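PDB 7P18: 3-oxosteroid 1-dehydrogenase from Sterolibacterium denitrificans, which probably uses FAD to introduce a 1,2 double bond into the A ring of 3-oxosteroids, passing the electrons to an acceptor. Local coordinates for residues A[160-165]-A[188-193]; A[272-277]-A[291-296]; A[347-352]-A[435-440]. All blocks are in the same frame, centred on the assembly; numbering follows the deposited sequence.

Interaction 1 of 3, residues A[160-165]-A[188-193]; sequences GKASMT and GRYYLD
Lys-161 lays the root of its side chain over one face of the Tyr-190 ring, the two side chains crossing at about a right angle. Its CB stands 4.1 Å from the centre of that ring, 23° off the normal and displaced toward the rim, a CH-pi contact. Farther out, CE comes to 3.1 Å from Tyr-191 OH, so the lysine touches both tyrosines. CD1 of Tyr-190 lies over the centre of the Tyr-191 ring. At the base of the Tyr-190 side chain, its CB meets CB of Ala-162 at 4.3 Å.

Arg-189 adds the polar half: its chain bends at chi3 (64°), which sets NE, and NH2 donates a hydrogen bond of 3.3 Å to Ser-163 O, in the carbonyl plane and on a lone pair, while a water accepts from NH1 and donates to the same oxygen. NH2 also forms a salt bridge with Asp-203, which in turn accepts from the backbone N of Ser-163.

This sets the last turn of helix 179-191 against the short strand 162-163, where Lys-161 and Ala-162 form a classic bulge opposite Leu-158 of strand 157-158; Ser-163 OG bonds to Lys-205 O of strand 205-206.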
loop_
_atom_site.group_PDB
_atom_site.type_symbol
_atom_site.label_atom_id
_atom_site.label_comp_id
_atom_site.label_asym_id
_atom_site.label_seq_id
_atom_site.Cartn_x
_atom_site.Cartn_y
_atom_site.Cartn_z
ATOM N N GLY A 160 -10.511 17.237 0.565
ATOM C CA GLY A 160 -10.812 16.349 1.704
ATOM C C GLY A 160 -12.263 15.908 1.774
ATOM O O GLY A 160 -12.707 15.559 2.873
ATOM N N LYS A 161 -12.984 15.887 0.656
ATOM C CA LYS A 161 -14.440 15.592 0.619
ATOM C C LYS A 161 -14.747 14.485 -0.403
ATOM O O LYS A 161 -15.341 13.459 -0.018
ATOM C CB LYS A 161 -15.241 16.852 0.266
ATOM C CG LYS A 161 -15.045 18.035 1.212
ATOM C CD LYS A 161 -16.227 18.986 1.284
ATOM C CE LYS A 161 -15.831 20.410 1.629
ATOM N NZ LYS A 161 -14.985 20.478 2.845
ATOM N N ALA A 162 -14.387 14.720 -1.669
ATOM C CA ALA A 162 -14.940 14.015 -2.846
ATOM C C ALA A 162 -14.007 12.870 -3.257
ATOM O O ALA A 162 -12.802 13.103 -3.431
ATOM C CB ALA A 162 -15.152 14.986 -3.979
ATOM N N SER A 163 -14.567 11.670 -3.365
ATOM C CA SER A 163 -13.813 10.445 -3.767
ATOM C C SER A 163 -13.410 10.594 -5.238
ATOM O O SER A 163 -14.264 11.073 -6.033
ATOM C CB SER A 163 -14.626 9.237 -3.531
ATOM O OG SER A 163 -14.807 9.034 -2.132
ATOM N N MET A 164 -12.168 10.218 -5.586
ATOM C CA MET A 164 -11.731 10.075 -7.004
ATOM C C MET A 164 -10.994 8.747 -7.217
ATOM O O MET A 164 -10.422 8.204 -6.251
ATOM C CB MET A 164 -10.784 11.206 -7.385
ATOM C CG MET A 164 -11.414 12.603 -7.195
ATOM S SD MET A 164 -10.215 13.911 -7.501
ATOM C CE MET A 164 -8.790 13.369 -6.530
ATOM N N THR A 165 -10.990 8.265 -8.463
ATOM C CA THR A 165 -10.116 7.167 -8.935
ATOM C C THR A 165 -8.735 7.760 -9.121
ATOM O O THR A 165 -8.632 8.998 -9.264
ATOM C CB THR A 165 -10.626 6.576 -10.252
ATOM O OG1 THR A 165 -10.574 7.603 -11.251
ATOM C CG2 THR A 165 -12.030 6.040 -10.110
ATOM N N GLY A 188 -18.932 18.830 -7.843
ATOM C CA GLY A 188 -20.304 18.878 -8.373
ATOM C C GLY A 188 -21.139 17.708 -7.905
ATOM O O GLY A 188 -22.146 17.953 -7.205
ATOM N N ARG A 189 -20.743 16.480 -8.265
ATOM C CA ARG A 189 -21.481 15.223 -7.940
ATOM C C ARG A 189 -21.786 15.199 -6.433
ATOM O O ARG A 189 -22.915 14.833 -6.067
ATOM C CB ARG A 189 -20.632 14.004 -8.337
ATOM C CG ARG A 189 -21.340 12.660 -8.239
ATOM C CD ARG A 189 -20.362 11.494 -8.269
ATOM N NE ARG A 189 -19.483 11.533 -7.103
ATOM C CZ ARG A 189 -18.159 11.647 -7.141
ATOM N NH1 ARG A 189 -17.521 11.687 -8.305
ATOM N NH2 ARG A 189 -17.470 11.693 -6.011
ATOM N N TYR A 190 -20.784 15.561 -5.619
ATOM C CA TYR A 190 -20.769 15.496 -4.128
ATOM C C TYR A 190 -21.877 16.404 -3.549
ATOM O O TYR A 190 -22.733 15.930 -2.761
ATOM C CB TYR A 190 -19.377 15.890 -3.618
ATOM C CG TYR A 190 -19.243 15.990 -2.117
ATOM C CD1 TYR A 190 -19.636 17.134 -1.436
ATOM C CD2 TYR A 190 -18.722 14.942 -1.372
ATOM C CE1 TYR A 190 -19.534 17.223 -0.057
ATOM C CE2 TYR A 190 -18.601 15.022 0.007
ATOM C CZ TYR A 190 -19.019 16.166 0.666
ATOM O OH TYR A 190 -18.906 16.257 2.018
ATOM N N TYR A 191 -21.882 17.674 -3.952
ATOM C CA TYR A 191 -22.822 18.696 -3.419
ATOM C C TYR A 191 -24.237 18.403 -3.918
ATOM O O TYR A 191 -25.172 18.591 -3.136
ATOM C CB TYR A 191 -22.287 20.093 -3.698
ATOM C CG TYR A 191 -21.139 20.458 -2.787
ATOM C CD1 TYR A 191 -21.340 20.619 -1.425
ATOM C CD2 TYR A 191 -19.863 20.666 -3.274
ATOM C CE1 TYR A 191 -20.301 20.945 -0.566
ATOM C CE2 TYR A 191 -18.807 20.987 -2.431
ATOM C CZ TYR A 191 -19.028 21.136 -1.070
ATOM O OH TYR A 191 -18.008 21.481 -0.220
ATOM N N LEU A 192 -24.401 17.872 -5.126
ATOM C CA LEU A 192 -25.745 17.634 -5.713
ATOM C C LEU A 192 -26.282 16.261 -5.291
ATOM O O LEU A 192 -27.368 15.866 -5.784
ATOM C CB LEU A 192 -25.641 17.793 -7.230
ATOM C CG LEU A 192 -24.852 19.031 -7.678
ATOM C CD1 LEU A 192 -25.077 19.317 -9.155
ATOM C CD2 LEU A 192 -25.187 20.262 -6.839
ATOM N N ASP A 193 -25.584 15.566 -4.385
ATOM C CA ASP A 193 -25.964 14.205 -3.918
ATOM C C ASP A 193 -26.927 14.378 -2.740
ATOM O O ASP A 193 -26.577 13.966 -1.616
ATOM C CB ASP A 193 -24.710 13.400 -3.548
ATOM C CG ASP A 193 -24.921 11.897 -3.505
ATOM O OD1 ASP A 193 -25.970 11.443 -3.998
ATOM O OD2 ASP A 193 -24.030 11.191 -2.967
HETATM O O HOH W 1 -14.445 11.630 -8.729
#

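Interaction 2 of 3, residues A[272-277]-A[291-296]; sequences GFERNQ and AWSATP
Arg-275 reaches across to the 291-296 loop and is gripped there largely by backbone carbonyls. Its NH2 donates to Thr-295 O at 2.9 Å, with the donor tilted 23° from the carbonyl plane, and NE makes a weaker, bent bond of 3.1 Å to Pro-296 O. The CB of Ser-293 sits over one face of the guanidinium, toward its rim and 3.5 Å from NH2. At the edge of the group, in its plane, a water accepts from NH1 and lies 2.7 Å from Ala-291 O, to which it can donate. An alanine in place of Arg-275 would probably leave Thr-295 O without this donor, take the weak bond from Pro-296 O and open a gap beside Ser-293 CB.

Beside it, Glu-274 packs its CG 3.4 Å from Thr-295 OG1, the two side chains crossing obliquely, and OE2 lies 3.4 Å from Thr-295 CG2. The bend at chi2 (-82°) sets CD 3.9 Å from Thr-295 CG2, and a second water donates to both Glu-274 OE2 and Pro-296 O.

A second shell fixes these groups. Asn-299, an FAD-binding residue, donates from ND2 to Glu-274 OE2. Ser-293 OG accepts from Thr-295 N in an ST turn and is also bonded to Asp-495, while a type I turn from Phe-273 to Asn-276 presents the glutamate and arginine together.

Ala-294, on the same loop, touches the FAD. The contact closes the excursion through helix 277-283, between strand 265-268 of the parallel Rossmann-type sheet and helix 302-309, with strand 486-502 and helix 44-47 packed against the loop at Asp-495 and Thr-45.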
loop_
_atom_site.group_PDB
_atom_site.type_symbol
_atom_site.label_atom_id
_atom_site.label_comp_id
_atom_site.label_asym_id
_atom_site.label_seq_id
_atom_site.Cartn_x
_atom_site.Cartn_y
_atom_site.Cartn_z
ATOM N N GLY A 272 0.525 -7.597 8.779
ATOM C CA GLY A 272 1.899 -7.770 9.223
ATOM C C GLY A 272 2.094 -7.453 10.704
ATOM O O GLY A 272 1.171 -7.676 11.513
ATOM N N PHE A 273 3.260 -6.919 11.022
ATOM C CA PHE A 273 3.646 -6.633 12.436
ATOM C C PHE A 273 4.193 -5.205 12.552
ATOM O O PHE A 273 4.866 -4.929 13.560
ATOM C CB PHE A 273 4.640 -7.704 12.909
ATOM C CG PHE A 273 5.972 -7.771 12.217
ATOM C CD1 PHE A 273 7.046 -7.021 12.641
ATOM C CD2 PHE A 273 6.185 -8.658 11.176
ATOM C CE1 PHE A 273 8.279 -7.137 12.049
ATOM C CE2 PHE A 273 7.426 -8.761 10.580
ATOM C CZ PHE A 273 8.467 -7.997 11.000
ATOM N N GLU A 274 3.872 -4.311 11.605
ATOM C CA GLU A 274 4.433 -2.925 11.551
ATOM C C GLU A 274 4.092 -2.151 12.842
ATOM O O GLU A 274 4.869 -1.250 13.172
ATOM C CB GLU A 274 3.991 -2.123 10.317
ATOM C CG GLU A 274 2.495 -1.955 10.149
ATOM C CD GLU A 274 1.699 -3.087 9.503
ATOM O OE1 GLU A 274 2.319 -4.158 9.231
ATOM O OE2 GLU A 274 0.478 -2.906 9.303
ATOM N N ARG A 275 2.972 -2.464 13.503
ATOM C CA ARG A 275 2.523 -1.758 14.735
ATOM C C ARG A 275 3.045 -2.420 16.020
ATOM O O ARG A 275 2.704 -1.921 17.110
ATOM C CB ARG A 275 1.011 -1.628 14.727
ATOM C CG ARG A 275 0.490 -0.629 13.708
ATOM C CD ARG A 275 0.731 0.822 14.088
ATOM N NE ARG A 275 0.522 1.795 12.997
ATOM C CZ ARG A 275 0.933 3.065 13.026
ATOM N NH1 ARG A 275 1.561 3.528 14.099
ATOM N NH2 ARG A 275 0.753 3.864 11.982
ATOM N N ASN A 276 3.928 -3.415 15.924
ATOM C CA ASN A 276 4.502 -4.110 17.108
ATOM C C ASN A 276 5.969 -3.728 17.212
ATOM O O ASN A 276 6.822 -4.260 16.466
ATOM C CB ASN A 276 4.229 -5.623 17.040
ATOM C CG ASN A 276 4.761 -6.382 18.241
ATOM O OD1 ASN A 276 5.769 -5.993 18.811
ATOM N ND2 ASN A 276 4.163 -7.519 18.559
ATOM N N GLN A 277 6.287 -2.767 18.103
ATOM C CA GLN A 277 7.660 -2.213 18.195
ATOM C C GLN A 277 8.632 -3.328 18.593
ATOM O O GLN A 277 9.784 -3.331 18.124
ATOM C CB GLN A 277 7.692 -1.020 19.172
ATOM C CG GLN A 277 9.067 -0.423 19.311
ATOM C CD GLN A 277 9.432 0.363 18.091
ATOM O OE1 GLN A 277 8.559 0.912 17.432
ATOM N NE2 GLN A 277 10.716 0.476 17.854
ATOM N N ALA A 291 5.769 4.441 14.964
ATOM C CA ALA A 291 5.116 5.756 14.772
ATOM C C ALA A 291 5.298 6.222 13.322
ATOM O O ALA A 291 4.521 7.047 12.881
ATOM C CB ALA A 291 5.725 6.789 15.723
ATOM N N TRP A 292 6.331 5.745 12.624
ATOM C CA TRP A 292 6.627 6.215 11.247
ATOM C C TRP A 292 5.702 5.529 10.229
ATOM O O TRP A 292 5.699 5.965 9.051
ATOM C CB TRP A 292 8.076 5.977 10.901
ATOM C CG TRP A 292 9.043 6.652 11.810
ATOM C CD1 TRP A 292 8.797 7.692 12.657
ATOM C CD2 TRP A 292 10.406 6.281 11.990
ATOM N NE1 TRP A 292 9.929 7.998 13.339
ATOM C CE2 TRP A 292 10.925 7.150 12.982
ATOM C CE3 TRP A 292 11.240 5.280 11.470
ATOM C CZ2 TRP A 292 12.241 7.080 13.391
ATOM C CZ3 TRP A 292 12.554 5.241 11.863
ATOM C CH2 TRP A 292 13.043 6.115 12.814
ATOM N N SER A 293 4.941 4.522 10.646
ATOM C CA SER A 293 4.076 3.746 9.738
ATOM C C SER A 293 2.920 4.612 9.247
ATOM O O SER A 293 2.466 5.480 10.000
ATOM C CB SER A 293 3.592 2.471 10.396
ATOM O OG SER A 293 2.909 1.636 9.442
ATOM N N ALA A 294 2.427 4.306 8.034
ATOM C CA ALA A 294 1.249 4.915 7.388
ATOM C C ALA A 294 0.007 4.047 7.599
ATOM O O ALA A 294 -1.036 4.412 7.124
ATOM C CB ALA A 294 1.540 5.093 5.915
ATOM N N THR A 295 0.112 2.938 8.326
ATOM C CA THR A 295 -0.965 1.941 8.458
ATOM C C THR A 295 -1.915 2.310 9.586
ATOM O O THR A 295 -1.576 3.124 10.470
ATOM C CB THR A 295 -0.399 0.553 8.755
ATOM O OG1 THR A 295 0.358 0.629 9.980
ATOM C CG2 THR A 295 0.491 0.062 7.625
ATOM N N PRO A 296 -3.091 1.663 9.630
ATOM C CA PRO A 296 -3.930 1.705 10.820
ATOM C C PRO A 296 -3.260 1.043 12.030
ATOM O O PRO A 296 -2.133 0.559 11.967
ATOM C CB PRO A 296 -5.216 0.982 10.395
ATOM C CG PRO A 296 -5.203 1.063 8.879
ATOM C CD PRO A 296 -3.745 0.977 8.514
HETATM O O HOH W 2 -1.458 -1.938 10.953
HETATM O O HOH W 3 1.961 6.250 13.215
#

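Interaction 3 of 3, residues A[347-352]-A[435-440]; sequences IVVNGK and AGLKQS
Ile-347 and Val-349 point from the same side of their strand into helix 435-440, and the contact is chiefly apolar. The tip of the isoleucine does most of the touching: CD1 lies 4.2 Å from Leu-437 CD1 and 3.9 Å from Ser-440 CB. With CG1 held between the backbone N and the carbonyl carbon (chi1 58°) and CD1 extended beyond it (chi2 164°), the chain spans the gap to the helix. Val-349 offers CG1 to the same pair of residues, 4.4 Å from Leu-437 CD1.

This is helix-on-sheet packing: the axes of 347-349 and 435-440 run roughly antiparallel, at 152°, and 10.2 Å apart at closest approach. The strand pairs antiparallel with 383-387 in a large antiparallel sheet, and Leu-437 also reaches Ile-386 of that neighbour, so this residue touches both strands.

Polar contacts gather where the strand ends. There Gly-436 CA points a C-H almost straight at Lys-352 O, 3.6 Å away, and a CB on this glycine would probably run into that oxygen. Ser-440 turns its CB to the apolar side chains, while its OG bonds to Gly-353 O. In the following loop, Asn-350 OD1 accepts hydrogen bonds from Gln-354 N and, weakly, Lys-352 N.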
loop_
_atom_site.group_PDB
_atom_site.type_symbol
_atom_site.label_atom_id
_atom_site.label_comp_id
_atom_site.label_asym_id
_atom_site.label_seq_id
_atom_site.Cartn_x
_atom_site.Cartn_y
_atom_site.Cartn_z
ATOM N N ILE A 347 14.339 18.292 -3.576
ATOM C CA ILE A 347 15.504 17.377 -3.428
ATOM C C ILE A 347 15.444 16.728 -2.053
ATOM O O ILE A 347 14.865 17.324 -1.142
ATOM C CB ILE A 347 16.853 18.074 -3.680
ATOM C CG1 ILE A 347 17.114 19.272 -2.767
ATOM C CG2 ILE A 347 16.990 18.444 -5.150
ATOM C CD1 ILE A 347 18.580 19.679 -2.787
ATOM N N VAL A 348 16.034 15.541 -1.944
ATOM C CA VAL A 348 16.177 14.842 -0.641
ATOM C C VAL A 348 17.640 14.835 -0.276
ATOM O O VAL A 348 18.455 14.407 -1.087
ATOM C CB VAL A 348 15.569 13.427 -0.726
ATOM C CG1 VAL A 348 15.931 12.588 0.491
ATOM C CG2 VAL A 348 14.057 13.564 -0.902
ATOM N N VAL A 349 17.944 15.231 0.965
ATOM C CA VAL A 349 19.336 15.270 1.467
ATOM C C VAL A 349 19.410 14.585 2.827
ATOM O O VAL A 349 18.389 14.521 3.543
ATOM C CB VAL A 349 19.871 16.716 1.553
ATOM C CG1 VAL A 349 19.893 17.348 0.167
ATOM C CG2 VAL A 349 19.069 17.545 2.560
ATOM N N ASN A 350 20.613 14.106 3.127
ATOM C CA ASN A 350 21.032 13.621 4.471
ATOM C C ASN A 350 21.514 14.821 5.294
ATOM O O ASN A 350 21.363 15.973 4.836
ATOM C CB ASN A 350 22.083 12.504 4.368
ATOM C CG ASN A 350 23.370 12.918 3.690
ATOM O OD1 ASN A 350 23.680 14.102 3.601
ATOM N ND2 ASN A 350 24.161 11.959 3.243
ATOM N N GLY A 351 22.036 14.572 6.494
ATOM C CA GLY A 351 22.453 15.632 7.428
ATOM C C GLY A 351 23.679 16.378 6.935
ATOM O O GLY A 351 23.912 17.502 7.413
ATOM N N LYS A 352 24.437 15.789 6.018
ATOM C CA LYS A 352 25.586 16.442 5.337
ATOM C C LYS A 352 25.104 17.316 4.171
ATOM O O LYS A 352 25.966 17.839 3.448
ATOM C CB LYS A 352 26.556 15.360 4.875
ATOM C CG LYS A 352 27.216 14.615 6.027
ATOM C CD LYS A 352 28.037 13.415 5.582
ATOM C CE LYS A 352 28.979 12.923 6.658
ATOM N NZ LYS A 352 29.862 11.855 6.140
ATOM N N ALA A 435 26.658 24.285 3.773
ATOM C CA ALA A 435 27.547 24.269 2.585
ATOM C C ALA A 435 27.154 23.100 1.674
ATOM O O ALA A 435 27.117 23.301 0.425
ATOM C CB ALA A 435 29.006 24.193 2.974
ATOM N N GLY A 436 26.869 21.918 2.246
ATOM C CA GLY A 436 26.387 20.754 1.463
ATOM C C GLY A 436 25.072 21.070 0.758
ATOM O O GLY A 436 24.929 20.840 -0.479
ATOM N N LEU A 437 24.100 21.588 1.503
ATOM C CA LEU A 437 22.764 21.879 0.920
ATOM C C LEU A 437 22.927 22.903 -0.206
ATOM O O LEU A 437 22.276 22.737 -1.271
ATOM C CB LEU A 437 21.807 22.379 1.996
ATOM C CG LEU A 437 20.441 22.835 1.483
ATOM C CD1 LEU A 437 19.744 21.719 0.726
ATOM C CD2 LEU A 437 19.534 23.271 2.598
ATOM N N LYS A 438 23.759 23.923 -0.005
ATOM C CA LYS A 438 23.999 24.955 -1.055
ATOM C C LYS A 438 24.560 24.269 -2.306
ATOM O O LYS A 438 24.077 24.564 -3.420
ATOM C CB LYS A 438 24.931 26.052 -0.528
ATOM C CG LYS A 438 25.298 27.154 -1.516
ATOM C CD LYS A 438 25.971 28.350 -0.771
ATOM C CE LYS A 438 26.154 29.610 -1.594
ATOM N NZ LYS A 438 27.201 29.433 -2.630
ATOM N N GLN A 439 25.524 23.383 -2.133
ATOM C CA GLN A 439 26.133 22.624 -3.257
ATOM C C GLN A 439 25.045 21.799 -3.972
ATOM O O GLN A 439 24.970 21.854 -5.226
ATOM C CB GLN A 439 27.294 21.766 -2.752
ATOM C CG GLN A 439 27.937 20.930 -3.854
ATOM C CD GLN A 439 28.733 21.771 -4.835
ATOM O OE1 GLN A 439 29.847 22.198 -4.534
ATOM N NE2 GLN A 439 28.168 22.034 -6.012
ATOM N N SER A 440 24.170 21.123 -3.220
ATOM C CA SER A 440 23.102 20.257 -3.789
ATOM C C SER A 440 22.110 21.102 -4.583
ATOM O O SER A 440 21.692 20.653 -5.689
ATOM C CB SER A 440 22.441 19.435 -2.701
ATOM O OG SER A 440 23.425 18.578 -2.159
#

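From the N terminus, the chain first closes interaction 1, whose 22 intervening residues are mostly helical and bring the end of helix 179-191 back to strand 162-163. Interaction 2 follows, a shorter closure around helix 277-283. Interaction 3 is the longest, joining strand 347-349 to helix 434-450 across 82 residues. The three are in series, so none nests within or crosses another. They do not touch: the nearest atoms of interactions 2 and 3 are about 14 Å apart, and the centres of interactions 1 and 3 about 41 Å. Interaction 2 lies at the cofactor; interaction 1 joins helix 179-191 to the 157-163 hairpin and interaction 3 sets helix 434-450 on an antiparallel sheet, both farther from the chain's centre.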